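Local coordinates for protein ABC transporter (PDB 1JI0) that binds ATP and probably hydrolyses it to power the uptake of branched-chain amino acids across the membrane, at residues M81-F93 with R152-E165. Numbering follows the deposited sequence.
Sequences MGIALVPEGRRIF and RALMSRPKLLMMDE. With ATP (adenosine-5'-triphosphate), chain B.
Three carboxylates, those of Glu88, Asp164 and Glu165, crowd together beside the γ-phosphate of ATP. The Glu88 OE2 atom lies 3.2 Å from Glu165 OE2, with the two carboxylate planes 15° apart. Thr46 of the P-loop hydrogen-bonds Asp164 OD2, and Lys45 touches Glu165. Asp164 ends strand 160-164 and Glu165 follows it, consistent with the Walker B motif and the adjoining glutamate of ABC ATPases. Glu88 occupies the loop after strand 83-86. With its CG anti to the carbonyl carbon (chi1 -79°) and the chain extended beyond, Glu88 crosses Asp164; its CG is 3.4 Å from Asp164 CG. Shortening Glu88 to an alanine is likely to open a gap beside the Asp164 carboxylate, where the Glu88 CG now lies. A water accepts from Glu88 N and donates to Asp164 OD2, tying the loop to the strand.

Strand 83-86 is an outermost strand of the mixed sheet and runs parallel to 160-164. At the start, Gly82 O accepts from both Lys159 N (2.7 Å) and Leu160 N (3.2 Å). A parallel ladder follows: Ala84 N to Leu160 O, Met162 N to Ala84 O, Val86 N to Met162 O and Asp164 N to Val86 O. On one face, Ile83 CG2 touches Leu160 CD1 and the selenium of Met162. On the other, Ala84 CB packs on Pro158 CB, and Val86 CG2 meets Ala153 CB at 3.7 Å, joining the sheet to helix 142-154. Farther along, the Arg152 guanidinium carries Ile92 CD1 over one face, and its NH1 lies 3.4 Å from Phe93 CD1.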
HETATM    1  N   MSE A  81     -13.475  -5.604   6.120  1.00 34.94           N
HETATM    2  CA  MSE A  81     -12.864  -5.585   7.441  1.00 34.68           C
HETATM    3  C   MSE A  81     -12.003  -4.352   7.668  1.00 33.59           C
HETATM    4  O   MSE A  81     -11.675  -4.020   8.806  1.00 34.05           O
HETATM    5  CB  MSE A  81     -12.031  -6.843   7.650  1.00 37.38           C
HETATM    6  CG  MSE A  81     -12.887  -8.086   7.756  1.00 41.01           C
HETATM    7 SE   MSE A  81     -11.844  -9.638   8.108  1.00 46.10          SE
HETATM    8  CE  MSE A  81     -11.912  -9.591  10.044  1.00 44.11           C
ATOM      9  N   GLY A  82     -11.623  -3.679   6.591  1.00 31.75           N
ATOM     10  CA  GLY A  82     -10.822  -2.481   6.762  1.00 30.58           C
ATOM     11  C   GLY A  82      -9.489  -2.456   6.050  1.00 28.96           C
ATOM     12  O   GLY A  82      -8.718  -1.510   6.231  1.00 29.63           O
ATOM     13  N   ILE A  83      -9.201  -3.479   5.253  1.00 27.57           N
ATOM     14  CA  ILE A  83      -7.950  -3.514   4.507  1.00 26.68           C
ATOM     15  C   ILE A  83      -8.164  -2.969   3.098  1.00 27.44           C
ATOM     16  O   ILE A  83      -8.820  -3.603   2.275  1.00 27.35           O
ATOM     17  CB  ILE A  83      -7.378  -4.947   4.401  1.00 25.29           C
ATOM     18  CG1 ILE A  83      -6.940  -5.434   5.781  1.00 23.73           C
ATOM     19  CG2 ILE A  83      -6.183  -4.970   3.442  1.00 25.40           C
ATOM     20  CD1 ILE A  83      -6.257  -6.780   5.762  1.00 22.10           C
ATOM     21  N   ALA A  84      -7.609  -1.788   2.835  1.00 27.62           N
ATOM     22  CA  ALA A  84      -7.717  -1.142   1.532  1.00 28.83           C
ATOM     23  C   ALA A  84      -6.456  -1.380   0.707  1.00 30.48           C
ATOM     24  O   ALA A  84      -5.340  -1.293   1.227  1.00 31.82           O
ATOM     25  CB  ALA A  84      -7.938   0.351   1.705  1.00 28.80           C
ATOM     26  N   LEU A  85      -6.634  -1.683  -0.574  1.00 29.86           N
ATOM     27  CA  LEU A  85      -5.507  -1.920  -1.463  1.00 31.11           C
ATOM     28  C   LEU A  85      -5.551  -1.027  -2.697  1.00 32.25           C
ATOM     29  O   LEU A  85      -6.559  -0.978  -3.398  1.00 33.68           O
ATOM     30  CB  LEU A  85      -5.480  -3.385  -1.907  1.00 30.98           C
ATOM     31  CG  LEU A  85      -4.567  -3.750  -3.086  1.00 32.81           C
ATOM     32  CD1 LEU A  85      -3.115  -3.410  -2.762  1.00 31.72           C
ATOM     33  CD2 LEU A  85      -4.706  -5.228  -3.397  1.00 32.18           C
ATOM     34  N   VAL A  86      -4.463  -0.298  -2.935  1.00 31.61           N
ATOM     35  CA  VAL A  86      -4.336   0.553  -4.116  1.00 30.43           C
ATOM     36  C   VAL A  86      -3.319  -0.219  -4.952  1.00 31.07           C
ATOM     37  O   VAL A  86      -2.106  -0.061  -4.784  1.00 30.43           O
ATOM     38  CB  VAL A  86      -3.769   1.951  -3.781  1.00 29.60           C
ATOM     39  CG1 VAL A  86      -3.746   2.810  -5.038  1.00 29.47           C
ATOM     40  CG2 VAL A  86      -4.624   2.629  -2.719  1.00 30.19           C
ATOM     41  N   PRO A  87      -3.809  -1.079  -5.859  1.00 32.54           N
ATOM     42  CA  PRO A  87      -3.007  -1.924  -6.749  1.00 34.88           C
ATOM     43  C   PRO A  87      -2.211  -1.149  -7.784  1.00 37.04           C
ATOM     44  O   PRO A  87      -2.352   0.065  -7.900  1.00 36.72           O
ATOM     45  CB  PRO A  87      -4.058  -2.810  -7.399  1.00 34.67           C
ATOM     46  CG  PRO A  87      -5.183  -1.836  -7.591  1.00 32.12           C
ATOM     47  CD  PRO A  87      -5.231  -1.119  -6.259  1.00 31.83           C
ATOM     48  N   GLU A  88      -1.365  -1.864  -8.521  1.00 40.11           N
ATOM     49  CA  GLU A  88      -0.568  -1.256  -9.578  1.00 43.70           C
ATOM     50  C   GLU A  88      -1.516  -0.958 -10.732  1.00 44.42           C
ATOM     51  O   GLU A  88      -2.525  -1.643 -10.905  1.00 43.92           O
ATOM     52  CB  GLU A  88       0.519  -2.217 -10.067  1.00 45.72           C
ATOM     53  CG  GLU A  88       1.745  -2.302  -9.179  1.00 49.40           C
ATOM     54  CD  GLU A  88       2.808  -3.238  -9.740  1.00 51.41           C
ATOM     55  OE1 GLU A  88       2.586  -4.469  -9.742  1.00 51.00           O
ATOM     56  OE2 GLU A  88       3.866  -2.737 -10.186  1.00 53.57           O
ATOM     57  N   GLY A  89      -1.196   0.065 -11.515  1.00 46.00           N
ATOM     58  CA  GLY A  89      -2.039   0.405 -12.643  1.00 47.94           C
ATOM     59  C   GLY A  89      -2.925   1.613 -12.436  1.00 48.81           C
ATOM     60  O   GLY A  89      -3.791   1.887 -13.263  1.00 49.84           O
ATOM     61  N   ARG A  90      -2.715   2.333 -11.338  1.00 49.77           N
ATOM     62  CA  ARG A  90      -3.497   3.530 -11.038  1.00 51.19           C
ATOM     63  C   ARG A  90      -4.945   3.318 -11.470  1.00 50.75           C
ATOM     64  O   ARG A  90      -5.533   4.171 -12.138  1.00 50.51           O
ATOM     65  CB  ARG A  90      -2.918   4.732 -11.791  1.00 53.23           C
ATOM     66  CG  ARG A  90      -1.393   4.770 -11.831  1.00 56.21           C
ATOM     67  CD  ARG A  90      -0.903   5.677 -12.946  1.00 58.22           C
ATOM     68  NE  ARG A  90       0.532   5.536 -13.188  1.00 60.56           N
ATOM     69  CZ  ARG A  90       1.156   6.007 -14.266  1.00 61.89           C
ATOM     70  NH1 ARG A  90       0.468   6.651 -15.203  1.00 62.81           N
ATOM     71  NH2 ARG A  90       2.463   5.832 -14.414  1.00 61.74           N
ATOM     72  N   ARG A  91      -5.511   2.175 -11.099  1.00 50.42           N
ATOM     73  CA  ARG A  91      -6.883   1.850 -11.466  1.00 50.23           C
ATOM     74  C   ARG A  91      -7.870   2.886 -10.957  1.00 49.22           C
ATOM     75  O   ARG A  91      -7.966   3.141  -9.757  1.00 48.89           O
ATOM     76  CB  ARG A  91      -7.246   0.463 -10.937  1.00 52.21           C
ATOM     77  CG  ARG A  91      -6.330  -0.617 -11.480  1.00 54.40           C
ATOM     78  CD  ARG A  91      -6.538  -1.955 -10.804  1.00 56.63           C
ATOM     79  NE  ARG A  91      -5.421  -2.851 -11.086  1.00 58.88           N
ATOM     80  CZ  ARG A  91      -5.276  -4.061 -10.557  1.00 60.36           C
ATOM     81  NH1 ARG A  91      -6.186  -4.530  -9.710  1.00 60.77           N
ATOM     82  NH2 ARG A  91      -4.216  -4.798 -10.866  1.00 60.60           N
ATOM     83  N   ILE A  92      -8.599   3.482 -11.893  1.00 47.81           N
ATOM     84  CA  ILE A  92      -9.583   4.509 -11.591  1.00 46.60           C
ATOM     85  C   ILE A  92     -10.721   4.366 -12.608  1.00 46.17           C
ATOM     86  O   ILE A  92     -10.554   3.718 -13.638  1.00 46.08           O
ATOM     87  CB  ILE A  92      -8.937   5.917 -11.710  1.00 46.24           C
ATOM     88  CG1 ILE A  92      -9.476   6.826 -10.615  1.00 47.05           C
ATOM     89  CG2 ILE A  92      -9.198   6.518 -13.084  1.00 45.85           C
ATOM     90  CD1 ILE A  92      -9.055   6.401  -9.226  1.00 46.96           C
ATOM     91  N   PHE A  93     -11.877   4.955 -12.323  1.00 45.16           N
ATOM     92  CA  PHE A  93     -12.992   4.876 -13.261  1.00 44.23           C
ATOM     93  C   PHE A  93     -13.074   6.156 -14.071  1.00 44.15           C
ATOM     94  O   PHE A  93     -13.605   7.163 -13.609  1.00 44.90           O
ATOM     95  CB  PHE A  93     -14.292   4.620 -12.509  1.00 42.76           C
ATOM     96  CG  PHE A  93     -14.344   3.271 -11.870  1.00 41.84           C
ATOM     97  CD1 PHE A  93     -14.415   3.141 -10.490  1.00 41.37           C
ATOM     98  CD2 PHE A  93     -14.286   2.121 -12.652  1.00 41.27           C
ATOM     99  CE1 PHE A  93     -14.429   1.882  -9.894  1.00 41.60           C
ATOM    100  CE2 PHE A  93     -14.298   0.859 -12.071  1.00 42.27           C
ATOM    101  CZ  PHE A  93     -14.369   0.740 -10.685  1.00 42.47           C
ATOM    102  N   ARG A 152      -9.400   7.764  -3.131  1.00 27.63           N
ATOM    103  CA  ARG A 152     -10.566   6.890  -3.012  1.00 27.77           C
ATOM    104  C   ARG A 152     -10.411   5.941  -1.830  1.00 27.93           C
ATOM    105  O   ARG A 152     -11.340   5.755  -1.040  1.00 27.88           O
ATOM    106  CB  ARG A 152     -10.750   6.088  -4.303  1.00 28.74           C
ATOM    107  CG  ARG A 152     -11.938   5.124  -4.279  1.00 30.47           C
ATOM    108  CD  ARG A 152     -12.197   4.572  -5.670  1.00 34.05           C
ATOM    109  NE  ARG A 152     -11.075   3.794  -6.182  1.00 36.39           N
ATOM    110  CZ  ARG A 152     -10.950   3.409  -7.450  1.00 38.06           C
ATOM    111  NH1 ARG A 152     -11.881   3.739  -8.339  1.00 38.39           N
ATOM    112  NH2 ARG A 152      -9.907   2.681  -7.829  1.00 36.85           N
ATOM    113  N   ALA A 153      -9.228   5.346  -1.706  1.00 27.29           N
ATOM    114  CA  ALA A 153      -8.959   4.424  -0.616  1.00 27.09           C
ATOM    115  C   ALA A 153      -9.089   5.142   0.726  1.00 27.20           C
ATOM    116  O   ALA A 153      -9.625   4.592   1.690  1.00 27.18           O
ATOM    117  CB  ALA A 153      -7.554   3.829  -0.772  1.00 27.16           C
ATOM    118  N   LEU A 154      -8.611   6.378   0.786  1.00 27.58           N
ATOM    119  CA  LEU A 154      -8.678   7.141   2.028  1.00 27.74           C
ATOM    120  C   LEU A 154     -10.110   7.398   2.483  1.00 28.52           C
ATOM    121  O   LEU A 154     -10.404   7.336   3.673  1.00 28.45           O
ATOM    122  CB  LEU A 154      -7.944   8.477   1.876  1.00 28.22           C
ATOM    123  CG  LEU A 154      -6.414   8.434   1.887  1.00 27.93           C
ATOM    124  CD1 LEU A 154      -5.862   9.851   1.759  1.00 28.04           C
ATOM    125  CD2 LEU A 154      -5.938   7.803   3.175  1.00 27.52           C
HETATM  126  N   MSE A 155     -11.002   7.684   1.538  1.00 29.37           N
HETATM  127  CA  MSE A 155     -12.396   7.952   1.881  1.00 31.02           C
HETATM  128  C   MSE A 155     -13.086   6.790   2.595  1.00 31.03           C
HETATM  129  O   MSE A 155     -14.168   6.955   3.147  1.00 31.06           O
HETATM  130  CB  MSE A 155     -13.187   8.335   0.626  1.00 32.20           C
HETATM  131  CG  MSE A 155     -12.842   9.709   0.068  1.00 34.83           C
HETATM  132 SE   MSE A 155     -13.021  11.131   1.384  1.00 38.37          SE
HETATM  133  CE  MSE A 155     -14.714  10.638   2.164  1.00 38.13           C
ATOM    134  N   SER A 156     -12.467   5.612   2.584  1.00 31.05           N
ATOM    135  CA  SER A 156     -13.053   4.460   3.254  1.00 31.66           C
ATOM    136  C   SER A 156     -12.492   4.352   4.666  1.00 32.33           C
ATOM    137  O   SER A 156     -12.855   3.450   5.414  1.00 32.32           O
ATOM    138  CB  SER A 156     -12.754   3.170   2.484  1.00 31.79           C
ATOM    139  OG  SER A 156     -11.431   2.723   2.720  1.00 31.11           O
ATOM    140  N   ARG A 157     -11.603   5.276   5.020  1.00 33.33           N
ATOM    141  CA  ARG A 157     -10.985   5.289   6.346  1.00 34.79           C
ATOM    142  C   ARG A 157     -10.424   3.898   6.680  1.00 33.56           C
ATOM    143  O   ARG A 157     -10.831   3.248   7.654  1.00 31.89           O
ATOM    144  CB  ARG A 157     -12.023   5.736   7.381  1.00 38.62           C
ATOM    145  CG  ARG A 157     -11.478   5.947   8.781  1.00 44.26           C
ATOM    146  CD  ARG A 157     -12.420   6.805   9.623  1.00 47.98           C
ATOM    147  NE  ARG A 157     -12.386   8.212   9.226  1.00 51.86           N
ATOM    148  CZ  ARG A 157     -13.116   9.168   9.795  1.00 54.16           C
ATOM    149  NH1 ARG A 157     -13.945   8.872  10.787  1.00 55.53           N
ATOM    150  NH2 ARG A 157     -13.011  10.425   9.381  1.00 55.12           N
ATOM    151  N   PRO A 158      -9.445   3.442   5.885  1.00 32.16           N
ATOM    152  CA  PRO A 158      -8.777   2.140   6.012  1.00 31.86           C
ATOM    153  C   PRO A 158      -8.141   1.881   7.371  1.00 30.80           C
ATOM    154  O   PRO A 158      -7.610   2.794   8.000  1.00 30.92           O
ATOM    155  CB  PRO A 158      -7.714   2.177   4.907  1.00 32.53           C
ATOM    156  CG  PRO A 158      -8.153   3.298   3.994  1.00 32.09           C
ATOM    157  CD  PRO A 158      -8.717   4.301   4.937  1.00 32.99           C
ATOM    158  N   LYS A 159      -8.203   0.635   7.825  1.00 30.62           N
ATOM    159  CA  LYS A 159      -7.572   0.272   9.085  1.00 29.18           C
ATOM    160  C   LYS A 159      -6.141  -0.102   8.714  1.00 28.28           C
ATOM    161  O   LYS A 159      -5.236  -0.096   9.550  1.00 27.78           O
ATOM    162  CB  LYS A 159      -8.291  -0.913   9.733  1.00 30.65           C
ATOM    163  CG  LYS A 159      -9.641  -0.544  10.335  1.00 33.37           C
ATOM    164  CD  LYS A 159     -10.265  -1.711  11.070  1.00 35.77           C
ATOM    165  CE  LYS A 159     -11.595  -1.312  11.698  1.00 38.20           C
ATOM    166  NZ  LYS A 159     -12.155  -2.425  12.524  1.00 41.01           N
ATOM    167  N   LEU A 160      -5.955  -0.425   7.438  1.00 27.13           N
ATOM    168  CA  LEU A 160      -4.652  -0.781   6.893  1.00 26.14           C
ATOM    169  C   LEU A 160      -4.647  -0.360   5.428  1.00 24.64           C
ATOM    170  O   LEU A 160      -5.451  -0.856   4.630  1.00 22.79           O
ATOM    171  CB  LEU A 160      -4.421  -2.288   6.989  1.00 27.23           C
ATOM    172  CG  LEU A 160      -2.999  -2.862   6.896  1.00 29.32           C
ATOM    173  CD1 LEU A 160      -2.993  -3.971   5.877  1.00 29.96           C
ATOM    174  CD2 LEU A 160      -1.971  -1.796   6.535  1.00 29.18           C
ATOM    175  N   LEU A 161      -3.760   0.563   5.073  1.00 21.89           N
ATOM    176  CA  LEU A 161      -3.676   1.017   3.683  1.00 20.94           C
ATOM    177  C   LEU A 161      -2.485   0.345   3.008  1.00 21.34           C
ATOM    178  O   LEU A 161      -1.334   0.547   3.417  1.00 22.74           O
ATOM    179  CB  LEU A 161      -3.525   2.540   3.625  1.00 20.93           C
ATOM    180  CG  LEU A 161      -3.298   3.203   2.255  1.00 23.06           C
ATOM    181  CD1 LEU A 161      -4.484   2.936   1.337  1.00 23.19           C
ATOM    182  CD2 LEU A 161      -3.109   4.712   2.435  1.00 22.99           C
HETATM  183  N   MSE A 162      -2.762  -0.471   1.992  1.00 20.27           N
HETATM  184  CA  MSE A 162      -1.713  -1.165   1.253  1.00 20.44           C
HETATM  185  C   MSE A 162      -1.587  -0.497  -0.111  1.00 22.36           C
HETATM  186  O   MSE A 162      -2.594  -0.141  -0.728  1.00 21.34           O
HETATM  187  CB  MSE A 162      -2.056  -2.648   1.086  1.00 20.80           C
HETATM  188  CG  MSE A 162      -2.315  -3.369   2.412  1.00 21.95           C
HETATM  189 SE   MSE A 162      -2.302  -5.288   2.290  1.00 21.88          SE
HETATM  190  CE  MSE A 162      -0.450  -5.601   2.631  1.00 28.89           C
HETATM  191  N   MSE A 163      -0.352  -0.318  -0.574  1.00 22.02           N
HETATM  192  CA  MSE A 163      -0.107   0.337  -1.853  1.00 23.06           C
HETATM  193  C   MSE A 163       0.967  -0.416  -2.630  1.00 23.35           C
HETATM  194  O   MSE A 163       2.045  -0.699  -2.102  1.00 22.61           O
HETATM  195  CB  MSE A 163       0.334   1.783  -1.614  1.00 25.47           C
HETATM  196  CG  MSE A 163      -0.602   2.592  -0.728  1.00 28.09           C
HETATM  197 SE   MSE A 163       0.032   4.425  -0.443  1.00 33.41          SE
HETATM  198  CE  MSE A 163       0.114   4.435   1.469  1.00 32.21           C
ATOM    199  N   ASP A 164       0.667  -0.743  -3.882  1.00 22.87           N
ATOM    200  CA  ASP A 164       1.602  -1.479  -4.721  1.00 24.27           C
ATOM    201  C   ASP A 164       2.230  -0.533  -5.734  1.00 24.92           C
ATOM    202  O   ASP A 164       1.564  -0.061  -6.663  1.00 24.25           O
ATOM    203  CB  ASP A 164       0.886  -2.632  -5.446  1.00 24.38           C
ATOM    204  CG  ASP A 164       1.852  -3.635  -6.060  1.00 26.05           C
ATOM    205  OD1 ASP A 164       3.081  -3.420  -6.001  1.00 28.60           O
ATOM    206  OD2 ASP A 164       1.389  -4.651  -6.609  1.00 27.33           O
ATOM    207  N   GLU A 165       3.517  -0.258  -5.528  1.00 24.23           N
ATOM    208  CA  GLU A 165       4.306   0.623  -6.377  1.00 25.53           C
ATOM    209  C   GLU A 165       3.588   1.911  -6.745  1.00 25.22           C
ATOM    210  O   GLU A 165       3.352   2.185  -7.916  1.00 24.88           O
ATOM    211  CB  GLU A 165       4.732  -0.119  -7.638  1.00 25.61           C
ATOM    212  CG  GLU A 165       5.313  -1.477  -7.326  1.00 31.86           C
ATOM    213  CD  GLU A 165       6.521  -1.786  -8.154  1.00 34.87           C
ATOM    214  OE1 GLU A 165       7.373  -0.885  -8.301  1.00 36.72           O
ATOM    215  OE2 GLU A 165       6.629  -2.926  -8.655  1.00 38.25           O
TER
HETATM  216  PG  ATP B 302       4.934  -6.156  -9.329  1.00 70.00           P
HETATM  217  O1G ATP B 302       5.385  -5.279 -10.425  1.00 69.47           O
HETATM  218  O2G ATP B 302       4.853  -5.505  -8.004  1.00 68.09           O
HETATM  219  O3G ATP B 302       3.774  -7.036  -9.718  1.00 68.82           O
HETATM  220  PB  ATP B 302       6.468  -8.246  -7.938  1.00 66.57           P
HETATM  221  O1B ATP B 302       7.945  -8.356  -7.718  1.00 65.92           O
HETATM  222  O2B ATP B 302       5.623  -7.923  -6.804  1.00 68.44           O
HETATM  223  O3B ATP B 302       6.195  -7.145  -9.110  1.00 68.92           O
HETATM  224  PA  ATP B 302       4.944 -10.699  -8.476  1.00 70.53           P
HETATM  225  O1A ATP B 302       3.610 -10.149  -8.757  1.00 69.94           O
HETATM  226  O2A ATP B 302       5.126 -11.481  -7.225  1.00 70.86           O
HETATM  227  O3A ATP B 302       6.046  -9.552  -8.650  1.00 69.18           O
HETATM  228  O5' ATP B 302       5.358 -11.578  -9.700  1.00 71.84           O
HETATM  229  C5' ATP B 302       6.634 -12.224  -9.749  1.00 72.64           C
HETATM  230  C4' ATP B 302       6.525 -13.691  -9.539  1.00 73.23           C
HETATM  231  O4' ATP B 302       5.795 -14.235 -10.676  1.00 73.93           O
HETATM  232  C3' ATP B 302       7.866 -14.378  -9.569  1.00 73.75           C
HETATM  233  O3' ATP B 302       7.973 -15.276  -8.447  1.00 74.16           O
HETATM  234  C2' ATP B 302       7.881 -15.081 -10.897  1.00 73.73           C
HETATM  235  O2' ATP B 302       8.664 -16.270 -10.920  1.00 73.27           O
HETATM  236  C1' ATP B 302       6.402 -15.472 -11.050  1.00 74.09           C
HETATM  237  N9  ATP B 302       5.940 -15.857 -12.438  1.00 75.11           N
HETATM  238  C8  ATP B 302       4.733 -15.564 -13.042  1.00 75.40           C
HETATM  239  N7  ATP B 302       4.584 -16.029 -14.251  1.00 75.54           N
HETATM  240  C5  ATP B 302       5.784 -16.688 -14.476  1.00 75.59           C
HETATM  241  C6  ATP B 302       6.284 -17.421 -15.596  1.00 75.57           C
HETATM  242  N6  ATP B 302       5.554 -17.571 -16.688  1.00 75.90           N
HETATM  243  N1  ATP B 302       7.530 -17.968 -15.526  1.00 75.85           N
HETATM  244  C2  ATP B 302       8.256 -17.807 -14.412  1.00 75.93           C
HETATM  245  N3  ATP B 302       7.908 -17.144 -13.287  1.00 75.55           N
HETATM  246  C4  ATP B 302       6.631 -16.596 -13.387  1.00 75.45           C
HETATM  247  O   HOH W   1     -12.378  -4.603  11.149  1.00 32.87           O
HETATM  248  O   HOH W   2      -0.355   1.935  -5.824  1.00 28.74           O
HETATM  249  O   HOH W   3      -1.191  -4.426  -6.888  1.00 39.25           O